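Local coordinates for protein PHO85 cyclin-10 (Saccharomyces cerevisiae, PDB 4KRD) that serves as the cyclin partner of the kinase PHO85, forming a holoenzyme that phosphorylates and negatively regulates glycogen synthase and so helps to restrain glycogen accumulation, at residues P20-I25 with S188-A193; Y102-F107 with R142-L147; H153-F158 with R167-L172. One frame throughout, in Å; residues are numbered along the deposited sequence.

Contact 1: residues P20-I25 with S188-A193; sequences PLLHGI and SNRKLA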
loop_
_atom_site.group_PDB
_atom_site.type_symbol
_atom_site.label_atom_id
_atom_site.label_comp_id
_atom_site.label_asym_id
_atom_site.label_seq_id
_atom_site.Cartn_x
_atom_site.Cartn_y
_atom_site.Cartn_z
ATOM N N PRO B 20 14.430 -5.424 12.756
ATOM C CA PRO B 20 15.723 -5.883 13.298
ATOM C C PRO B 20 16.344 -7.012 12.471
ATOM O O PRO B 20 17.570 -7.185 12.463
ATOM C CB PRO B 20 15.345 -6.412 14.681
ATOM C CG PRO B 20 14.133 -5.636 15.055
ATOM C CD PRO B 20 13.373 -5.429 13.784
ATOM N N LEU B 21 15.503 -7.767 11.773
ATOM C CA LEU B 21 15.969 -8.850 10.920
ATOM C C LEU B 21 16.780 -8.309 9.755
ATOM O O LEU B 21 17.467 -9.062 9.066
ATOM C CB LEU B 21 14.780 -9.637 10.368
ATOM C CG LEU B 21 13.959 -10.428 11.382
ATOM C CD1 LEU B 21 12.723 -11.028 10.713
ATOM C CD2 LEU B 21 14.832 -11.505 12.004
ATOM N N LEU B 22 16.690 -7.006 9.524
ATOM C CA LEU B 22 17.411 -6.387 8.420
ATOM C C LEU B 22 18.748 -5.779 8.845
ATOM O O LEU B 22 19.482 -5.256 8.009
ATOM C CB LEU B 22 16.561 -5.293 7.769
ATOM C CG LEU B 22 15.161 -5.670 7.288
ATOM C CD1 LEU B 22 14.581 -4.536 6.457
ATOM C CD2 LEU B 22 15.200 -6.946 6.490
ATOM N N HIS B 23 19.046 -5.804 10.139
ATOM C CA HIS B 23 20.285 -5.206 10.618
ATOM C C HIS B 23 21.459 -5.801 9.855
ATOM O O HIS B 23 21.604 -7.019 9.791
ATOM C CB HIS B 23 20.454 -5.414 12.125
ATOM C CG HIS B 23 19.625 -4.483 12.956
ATOM N ND1 HIS B 23 19.460 -4.643 14.316
ATOM C CD2 HIS B 23 18.915 -3.379 12.618
ATOM C CE1 HIS B 23 18.687 -3.678 14.780
ATOM N NE2 HIS B 23 18.339 -2.899 13.771
ATOM N N GLY B 24 22.269 -4.936 9.250
ATOM C CA GLY B 24 23.431 -5.366 8.493
ATOM C C GLY B 24 23.241 -5.406 6.987
ATOM O O GLY B 24 24.210 -5.524 6.234
ATOM N N ILE B 25 21.994 -5.309 6.535
ATOM C CA ILE B 25 21.703 -5.364 5.102
ATOM C C ILE B 25 21.701 -3.964 4.475
ATOM O O ILE B 25 20.922 -3.105 4.878
ATOM C CB ILE B 25 20.359 -6.076 4.841
ATOM C CG1 ILE B 25 20.396 -7.500 5.413
ATOM C CG2 ILE B 25 20.032 -6.094 3.358
ATOM C CD1 ILE B 25 19.125 -8.285 5.179
ATOM N N SER B 188 9.759 -4.401 0.321
ATOM C CA SER B 188 10.910 -3.613 -0.105
ATOM C C SER B 188 12.001 -4.570 -0.596
ATOM O O SER B 188 11.991 -5.761 -0.265
ATOM C CB SER B 188 11.476 -2.816 1.074
ATOM O OG SER B 188 12.186 -3.686 1.960
ATOM N N ASN B 189 12.951 -4.038 -1.357
ATOM C CA ASN B 189 14.087 -4.820 -1.833
ATOM C C ASN B 189 14.879 -5.471 -0.694
ATOM O O ASN B 189 15.329 -6.613 -0.822
ATOM C CB ASN B 189 15.008 -3.961 -2.719
ATOM C CG ASN B 189 14.341 -3.524 -4.025
ATOM O OD1 ASN B 189 13.251 -3.979 -4.372
ATOM N ND2 ASN B 189 15.002 -2.632 -4.753
ATOM N N ARG B 190 15.031 -4.770 0.426
ATOM C CA ARG B 190 15.767 -5.333 1.551
ATOM C C ARG B 190 15.056 -6.513 2.207
ATOM O O ARG B 190 15.706 -7.398 2.757
ATOM C CB ARG B 190 16.085 -4.278 2.606
ATOM C CG ARG B 190 16.904 -3.111 2.084
ATOM C CD ARG B 190 17.059 -2.063 3.162
ATOM N NE ARG B 190 17.962 -2.492 4.219
ATOM C CZ ARG B 190 17.825 -2.158 5.495
ATOM N NH1 ARG B 190 16.803 -1.402 5.875
ATOM N NH2 ARG B 190 18.703 -2.585 6.390
ATOM N N LYS B 191 13.728 -6.530 2.171
ATOM C CA LYS B 191 13.021 -7.685 2.720
ATOM C C LYS B 191 13.152 -8.877 1.775
ATOM O O LYS B 191 13.373 -10.006 2.227
ATOM C CB LYS B 191 11.570 -7.343 3.084
ATOM C CG LYS B 191 11.513 -6.294 4.211
ATOM C CD LYS B 191 10.160 -6.228 4.862
ATOM C CE LYS B 191 10.182 -5.281 6.045
ATOM N NZ LYS B 191 10.238 -3.856 5.649
ATOM N N LEU B 192 13.081 -8.613 0.468
ATOM C CA LEU B 192 13.315 -9.640 -0.537
ATOM C C LEU B 192 14.695 -10.251 -0.326
ATOM O O LEU B 192 14.861 -11.480 -0.342
ATOM C CB LEU B 192 13.214 -9.068 -1.960
ATOM C CG LEU B 192 11.832 -8.625 -2.450
ATOM C CD1 LEU B 192 11.821 -8.432 -3.960
ATOM C CD2 LEU B 192 10.788 -9.632 -2.052
ATOM N N ALA B 193 15.681 -9.387 -0.109
ATOM C CA ALA B 193 17.049 -9.837 0.118
ATOM C C ALA B 193 17.162 -10.635 1.409
ATOM O O ALA B 193 17.751 -11.713 1.419
ATOM C CB ALA B 193 18.002 -8.660 0.148
#

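Contact 2: residues Y102-F107 with R142-L147; sequences YLVATF and RLSTKL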
loop_
_atom_site.group_PDB
_atom_site.type_symbol
_atom_site.label_atom_id
_atom_site.label_comp_id
_atom_site.label_asym_id
_atom_site.label_seq_id
_atom_site.Cartn_x
_atom_site.Cartn_y
_atom_site.Cartn_z
ATOM N N TYR B 102 7.314 -16.066 -3.411
ATOM C CA TYR B 102 7.894 -16.965 -2.433
ATOM C C TYR B 102 8.943 -16.281 -1.547
ATOM O O TYR B 102 9.092 -16.638 -0.379
ATOM C CB TYR B 102 8.426 -18.225 -3.130
ATOM C CG TYR B 102 7.322 -18.912 -3.907
ATOM C CD1 TYR B 102 6.255 -19.495 -3.238
ATOM C CD2 TYR B 102 7.322 -18.941 -5.294
ATOM C CE1 TYR B 102 5.235 -20.101 -3.913
ATOM C CE2 TYR B 102 6.295 -19.565 -5.994
ATOM C CZ TYR B 102 5.259 -20.147 -5.288
ATOM O OH TYR B 102 4.217 -20.774 -5.934
ATOM N N LEU B 103 9.642 -15.284 -2.084
ATOM C CA LEU B 103 10.590 -14.523 -1.270
ATOM C C LEU B 103 9.841 -13.770 -0.174
ATOM O O LEU B 103 10.253 -13.768 0.987
ATOM C CB LEU B 103 11.403 -13.543 -2.117
ATOM C CG LEU B 103 12.175 -14.130 -3.307
ATOM C CD1 LEU B 103 12.800 -13.022 -4.163
ATOM C CD2 LEU B 103 13.223 -15.123 -2.828
ATOM N N VAL B 104 8.732 -13.142 -0.545
ATOM C CA VAL B 104 7.899 -12.451 0.439
ATOM C C VAL B 104 7.277 -13.456 1.418
ATOM O O VAL B 104 7.203 -13.203 2.624
ATOM C CB VAL B 104 6.799 -11.580 -0.232
ATOM C CG1 VAL B 104 5.780 -11.133 0.799
ATOM C CG2 VAL B 104 7.418 -10.337 -0.936
ATOM N N ALA B 105 6.825 -14.595 0.898
ATOM C CA ALA B 105 6.286 -15.650 1.749
ATOM C C ALA B 105 7.312 -16.081 2.778
ATOM O O ALA B 105 6.988 -16.321 3.955
ATOM C CB ALA B 105 5.849 -16.852 0.907
ATOM N N THR B 106 8.554 -16.214 2.326
ATOM C CA THR B 106 9.628 -16.619 3.221
ATOM C C THR B 106 9.869 -15.559 4.292
ATOM O O THR B 106 10.052 -15.882 5.471
ATOM C CB THR B 106 10.938 -16.907 2.460
ATOM O OG1 THR B 106 10.714 -17.920 1.476
ATOM C CG2 THR B 106 12.043 -17.375 3.433
ATOM N N PHE B 107 9.850 -14.292 3.895
ATOM C CA PHE B 107 10.064 -13.233 4.867
ATOM C C PHE B 107 8.940 -13.161 5.890
ATOM O O PHE B 107 9.176 -12.811 7.044
ATOM C CB PHE B 107 10.260 -11.850 4.219
ATOM C CG PHE B 107 10.624 -10.799 5.223
ATOM C CD1 PHE B 107 11.939 -10.683 5.669
ATOM C CD2 PHE B 107 9.653 -9.974 5.777
ATOM C CE1 PHE B 107 12.285 -9.742 6.632
ATOM C CE2 PHE B 107 9.992 -9.034 6.754
ATOM C CZ PHE B 107 11.310 -8.919 7.177
ATOM N N ARG B 142 -0.659 -16.948 0.270
ATOM C CA ARG B 142 -1.852 -16.175 -0.074
ATOM C C ARG B 142 -1.674 -14.715 0.300
ATOM O O ARG B 142 -1.970 -13.818 -0.492
ATOM C CB ARG B 142 -3.104 -16.778 0.588
ATOM C CG ARG B 142 -4.406 -16.009 0.304
ATOM C CD ARG B 142 -4.753 -15.987 -1.189
ATOM N NE ARG B 142 -6.139 -15.569 -1.416
ATOM C CZ ARG B 142 -6.660 -15.341 -2.615
ATOM N NH1 ARG B 142 -5.905 -15.485 -3.694
ATOM N NH2 ARG B 142 -7.923 -14.966 -2.732
ATOM N N LEU B 143 -1.161 -14.472 1.502
ATOM C CA LEU B 143 -0.933 -13.115 1.986
ATOM C C LEU B 143 0.107 -12.429 1.106
ATOM O O LEU B 143 -0.020 -11.254 0.756
ATOM C CB LEU B 143 -0.469 -13.161 3.454
ATOM C CG LEU B 143 -0.886 -12.027 4.387
ATOM C CD1 LEU B 143 -2.328 -11.623 4.119
ATOM C CD2 LEU B 143 -0.702 -12.426 5.862
ATOM N N SER B 144 1.139 -13.181 0.739
ATOM C CA SER B 144 2.191 -12.668 -0.118
ATOM C C SER B 144 1.651 -12.138 -1.449
ATOM O O SER B 144 2.004 -11.028 -1.869
ATOM C CB SER B 144 3.262 -13.745 -0.370
ATOM O OG SER B 144 4.155 -13.300 -1.374
ATOM N N THR B 145 0.799 -12.919 -2.114
ATOM C CA THR B 145 0.239 -12.483 -3.389
ATOM C C THR B 145 -0.587 -11.199 -3.231
ATOM O O THR B 145 -0.560 -10.336 -4.103
ATOM C CB THR B 145 -0.639 -13.566 -4.087
ATOM O OG1 THR B 145 -1.802 -13.841 -3.295
ATOM C CG2 THR B 145 0.161 -14.850 -4.342
ATOM N N LYS B 146 -1.292 -11.072 -2.111
ATOM C CA LYS B 146 -2.138 -9.902 -1.867
ATOM C C LYS B 146 -1.328 -8.645 -1.513
ATOM O O LYS B 146 -1.767 -7.526 -1.769
ATOM C CB LYS B 146 -3.175 -10.213 -0.780
ATOM C CG LYS B 146 -4.294 -11.107 -1.269
ATOM C CD LYS B 146 -5.445 -11.239 -0.291
ATOM C CE LYS B 146 -6.595 -12.029 -0.922
ATOM N NZ LYS B 146 -7.750 -12.204 -0.008
ATOM N N LEU B 147 -0.158 -8.837 -0.906
ATOM C CA LEU B 147 0.798 -7.753 -0.676
ATOM C C LEU B 147 1.483 -7.277 -1.957
ATOM O O LEU B 147 1.996 -6.156 -2.018
ATOM C CB LEU B 147 1.890 -8.211 0.278
ATOM C CG LEU B 147 1.537 -8.384 1.752
ATOM C CD1 LEU B 147 2.698 -9.080 2.460
ATOM C CD2 LEU B 147 1.257 -7.049 2.400
#

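Contact 3: residues H153-F158 with R167-L172; sequences HSHEYF and RLLTKL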
loop_
_atom_site.group_PDB
_atom_site.type_symbol
_atom_site.label_atom_id
_atom_site.label_comp_id
_atom_site.label_asym_id
_atom_site.label_seq_id
_atom_site.Cartn_x
_atom_site.Cartn_y
_atom_site.Cartn_z
ATOM N N HIS B 153 -5.396 -14.649 -7.837
ATOM C CA HIS B 153 -6.368 -15.703 -8.072
ATOM C C HIS B 153 -7.586 -15.531 -7.183
ATOM O O HIS B 153 -7.496 -15.003 -6.069
ATOM C CB HIS B 153 -5.727 -17.073 -7.840
ATOM C CG HIS B 153 -4.619 -17.374 -8.796
ATOM N ND1 HIS B 153 -4.847 -17.691 -10.120
ATOM C CD2 HIS B 153 -3.276 -17.375 -8.634
ATOM C CE1 HIS B 153 -3.690 -17.884 -10.728
ATOM N NE2 HIS B 153 -2.721 -17.704 -9.847
ATOM N N SER B 154 -8.730 -15.984 -7.678
ATOM C CA SER B 154 -9.965 -15.895 -6.916
ATOM C C SER B 154 -9.849 -16.709 -5.633
ATOM O O SER B 154 -9.080 -17.668 -5.558
ATOM C CB SER B 154 -11.142 -16.407 -7.746
ATOM O OG SER B 154 -10.951 -17.772 -8.073
ATOM N N HIS B 155 -10.622 -16.322 -4.629
ATOM C CA HIS B 155 -10.642 -17.050 -3.372
ATOM C C HIS B 155 -11.055 -18.500 -3.621
ATOM O O HIS B 155 -10.563 -19.420 -2.967
ATOM C CB HIS B 155 -11.614 -16.378 -2.405
ATOM C CG HIS B 155 -11.298 -16.625 -0.966
ATOM N ND1 HIS B 155 -12.097 -17.394 -0.150
ATOM C CD2 HIS B 155 -10.262 -16.211 -0.199
ATOM C CE1 HIS B 155 -11.575 -17.433 1.062
ATOM N NE2 HIS B 155 -10.462 -16.722 1.059
ATOM N N GLU B 156 -11.963 -18.693 -4.574
ATOM C CA GLU B 156 -12.429 -20.024 -4.943
ATOM C C GLU B 156 -11.294 -20.856 -5.534
ATOM O O GLU B 156 -11.011 -21.954 -5.066
ATOM C CB GLU B 156 -13.577 -19.914 -5.950
ATOM C CG GLU B 156 -14.282 -21.226 -6.251
ATOM C CD GLU B 156 -15.575 -21.015 -7.018
ATOM O OE1 GLU B 156 -15.662 -20.011 -7.752
ATOM O OE2 GLU B 156 -16.502 -21.846 -6.884
ATOM N N TYR B 157 -10.647 -20.323 -6.564
ATOM C CA TYR B 157 -9.540 -21.009 -7.211
ATOM C C TYR B 157 -8.397 -21.365 -6.253
ATOM O O TYR B 157 -7.923 -22.512 -6.234
ATOM C CB TYR B 157 -8.998 -20.179 -8.369
ATOM C CG TYR B 157 -7.955 -20.920 -9.163
ATOM C CD1 TYR B 157 -8.312 -21.999 -9.961
ATOM C CD2 TYR B 157 -6.615 -20.555 -9.114
ATOM C CE1 TYR B 157 -7.368 -22.694 -10.688
ATOM C CE2 TYR B 157 -5.661 -21.244 -9.846
ATOM C CZ TYR B 157 -6.048 -22.314 -10.633
ATOM O OH TYR B 157 -5.122 -23.021 -11.366
ATOM N N PHE B 158 -7.941 -20.395 -5.464
ATOM C CA PHE B 158 -6.854 -20.677 -4.510
ATOM C C PHE B 158 -7.224 -21.756 -3.476
ATOM O O PHE B 158 -6.424 -22.648 -3.181
ATOM C CB PHE B 158 -6.365 -19.402 -3.813
ATOM C CG PHE B 158 -5.014 -19.555 -3.161
ATOM C CD1 PHE B 158 -3.855 -19.425 -3.906
ATOM C CD2 PHE B 158 -4.904 -19.856 -1.809
ATOM C CE1 PHE B 158 -2.602 -19.586 -3.310
ATOM C CE2 PHE B 158 -3.657 -20.013 -1.208
ATOM C CZ PHE B 158 -2.505 -19.884 -1.961
ATOM N N ARG B 167 -13.795 -20.878 3.628
ATOM C CA ARG B 167 -13.920 -20.369 4.989
ATOM C C ARG B 167 -12.605 -20.533 5.752
ATOM O O ARG B 167 -12.157 -19.616 6.438
ATOM C CB ARG B 167 -15.085 -21.056 5.706
ATOM C CG ARG B 167 -15.012 -21.046 7.229
ATOM C CD ARG B 167 -16.370 -21.417 7.845
ATOM N NE ARG B 167 -17.380 -20.368 7.660
ATOM C CZ ARG B 167 -18.232 -20.292 6.634
ATOM N NH1 ARG B 167 -18.216 -21.205 5.668
ATOM N NH2 ARG B 167 -19.110 -19.292 6.574
ATOM N N LEU B 168 -11.977 -21.695 5.615
ATOM C CA LEU B 168 -10.674 -21.922 6.234
ATOM C C LEU B 168 -9.601 -20.977 5.675
ATOM O O LEU B 168 -8.813 -20.414 6.429
ATOM C CB LEU B 168 -10.234 -23.384 6.072
ATOM C CG LEU B 168 -8.871 -23.734 6.677
ATOM C CD1 LEU B 168 -8.825 -23.432 8.165
ATOM C CD2 LEU B 168 -8.506 -25.185 6.414
ATOM N N LEU B 169 -9.577 -20.810 4.358
ATOM C CA LEU B 169 -8.612 -19.924 3.710
ATOM C C LEU B 169 -8.672 -18.512 4.293
ATOM O O LEU B 169 -7.648 -17.912 4.613
ATOM C CB LEU B 169 -8.829 -19.882 2.194
ATOM C CG LEU B 169 -7.862 -18.997 1.395
ATOM C CD1 LEU B 169 -6.400 -19.294 1.722
ATOM C CD2 LEU B 169 -8.102 -19.105 -0.094
ATOM N N THR B 170 -9.883 -17.996 4.445
ATOM C CA THR B 170 -10.074 -16.694 5.053
ATOM C C THR B 170 -9.539 -16.680 6.479
ATOM O O THR B 170 -8.872 -15.727 6.886
ATOM C CB THR B 170 -11.553 -16.287 5.031
ATOM O OG1 THR B 170 -11.997 -16.277 3.671
ATOM C CG2 THR B 170 -11.755 -14.897 5.661
ATOM N N LYS B 171 -9.832 -17.716 7.230
ATOM C CA LYS B 171 -9.392 -17.812 8.588
ATOM C C LYS B 171 -7.865 -17.828 8.695
ATOM O O LYS B 171 -7.301 -17.257 9.585
ATOM C CB LYS B 171 -9.995 -19.046 9.224
ATOM C CG LYS B 171 -9.674 -19.204 10.654
ATOM C CD LYS B 171 -10.202 -20.481 11.223
ATOM C CE LYS B 171 -11.659 -20.364 11.538
ATOM N NZ LYS B 171 -12.419 -21.662 11.430
ATOM N N LEU B 172 -7.222 -18.503 7.767
ATOM C CA LEU B 172 -5.768 -18.581 7.734
ATOM C C LEU B 172 -5.097 -17.267 7.308
ATOM O O LEU B 172 -4.096 -16.875 7.907
ATOM C CB LEU B 172 -5.315 -19.735 6.844
ATOM C CG LEU B 172 -5.679 -21.133 7.375
ATOM C CD1 LEU B 172 -5.175 -22.189 6.420
ATOM C CD2 LEU B 172 -5.136 -21.351 8.806
#

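Contact 1: residues P20-I25 with S188-A193
Leu22, at the end of the 3-10 turn that begins at Pro20, lies obliquely across the Arg190 side chain and covers one face of its guanidinium group. Two of its atoms do this: CB sits 3.7 Å from NH2 of Arg190, while CD1 lies 3.9 Å above the guanidinium plane, nearer NH1 than the central carbon. The other methyl, CD2, turns to the helix backbone and meets Arg190 O at 3.8 Å; CD1 also touches the aliphatic stem of Lys191. From Leu22 the chain makes a type II beta turn, with Gly24 taking the positive phi of 100° and Ile25 N closing the turn onto Leu22 O. This brings the carbonyl of Ile25 to the edge of the same guanidinium. Arg190 NH2 donates to Ile25 O at 2.7 Å, in the carbonyl plane though the acceptor is tilted 22° from the guanidinium plane, and NE adds a weak bond to that oxygen at 3.1 Å. The bend at chi3 of Arg190 (72°) turns its tip toward this carbonyl. Glu18 forms a salt bridge with NH2, so the arginine joins a carboxylate and a turn carbonyl. The side chain of Ile25 packs farther along helix 189-203, on Ala194 and Leu197. Ser188 N-caps that helix, its OG accepting from Lys191 N at 3.2 Å. The motif is a type II turn whose last carbonyl is held by an arginine from the first turn of an N-capped helix, joining the N-terminal arm to the last helix of this cyclin fragment.

Contact 2: residues Y102-F107 with R142-L147
Rotation of Ser144 about chi1 to 170° swings OG away from its own amide and out against Val104, while Val104, at chi1 168°, points CG1, anti to the backbone N, at the serine. The hydroxyl oxygen therefore lies against aliphatic carbon, 3.4 Å from Val104 CB. CG1 of Val104 fits beside the serine, 3.8 Å from its CB, and also reaches CD1 of Leu147 at 4.1 Å, about one turn farther on. What satisfies the buried hydroxyl is a backbone carbonyl just before residues 102-107: OG hydrogen-bonds to Val101 O, so the serine ties itself to the neighbouring helix even though its closest atoms in 102-107 are apolar. Beside it, Ala105 brings its CB to 4.2 Å from Ser144 CB. The small side chains of alanine and serine at this point let the backbones come close, with the two CA atoms of Ala105 and Ser144 only 5.4 Å apart. The local axes approach to 8.4 Å and their N-to-C directions differ by 119°, which makes this a steep crossing with a small interface rather than a long side-by-side pairing. Among the packed helices of the cyclin fold, helix 36-54 lies against Ala105 and Thr106 through Phe43, helix 189-203 meets Val104 through Leu192, and helix 166-180 supplies Glu173, which forms salt bridges with both Arg142 and Lys146. Leu143, Lys146 and Leu147 also touch the chain of another protein, probably the kinase. Helices 99-113 and 130-148 thus meet near the centre of the chain, in a largely buried contact between helices 36-54, 166-180 and 189-203.

Contact 3: residues H153-F158 with R167-L172
His155 reaches across to Leu169 from the first turn of helix 155-162, the two side chains coming from opposite directions. From CB, chi1 near -154° sends the ring toward helix 166-180. CG, where the ring begins, lies 4.1 Å from CD2 of Leu169. CD2 of the histidine comes nearer to that same methyl, at 3.6 Å, and NE2 at the tip approaches Leu169 CG at 3.5 Å. The methyl thus rests over one face of the imidazole, to one side of the ring centre: Leu169 CD2 stands 3.8 Å from the ring centroid and 24° off the normal, a CH-pi contact. Beyond the tip, Thr170 stands at about a right angle to the histidine, with OG1 3.1 Å from NE2 of His155, and its backbone N lies at the edge of the ring, in plane. The Thr170 hydroxyl hydrogen-bonds to Lys166 O and to the backbone of another protein's chain, probably the kinase; ND1 of His155 makes a weak bond to the backbone of that chain. With an alanine in place of His155, the Leu169 methyl would probably lose the ring face it rests on, and the weak bond to the other protein's backbone would go with it. The same methyl has a second aromatic neighbour, for CD2 of Leu169 meets CD2 of Phe158 at 3.7 Å, at the edge of the phenyl ring. Leu169 is therefore wedged between an imidazole face and a phenyl edge. Helix 155-162 itself is capped by Ser154, whose OG accepts from Tyr157 N. Helix 130-148 backs the cluster: Arg142 touches both His155 and Phe158, and Ile138 packs on Leu169, so this corner of the cyclin fold joins helices 130-148, 155-162 and 166-180.

From the N terminus, the arm at 20-25 is met only much later, when helix 189-203 begins, so contact 1 closes a loop of 162 residues that encloses both other contacts. Within it, contact 2 closes between helices 99-113 and 130-148, and contact 3 follows in series across the short connection between helices 155-162 and 166-180. Contacts 1 and 2 touch where Leu192 and Lys191 pack on Val104 and Phe107. Arg142 links contact 2 to contact 3, with a probable hydrogen bond from NH1 to His153 O. Contacts 1 and 3 do not touch and lie on opposite sides of the chain's centre, with contact 2 joining them through the helical core.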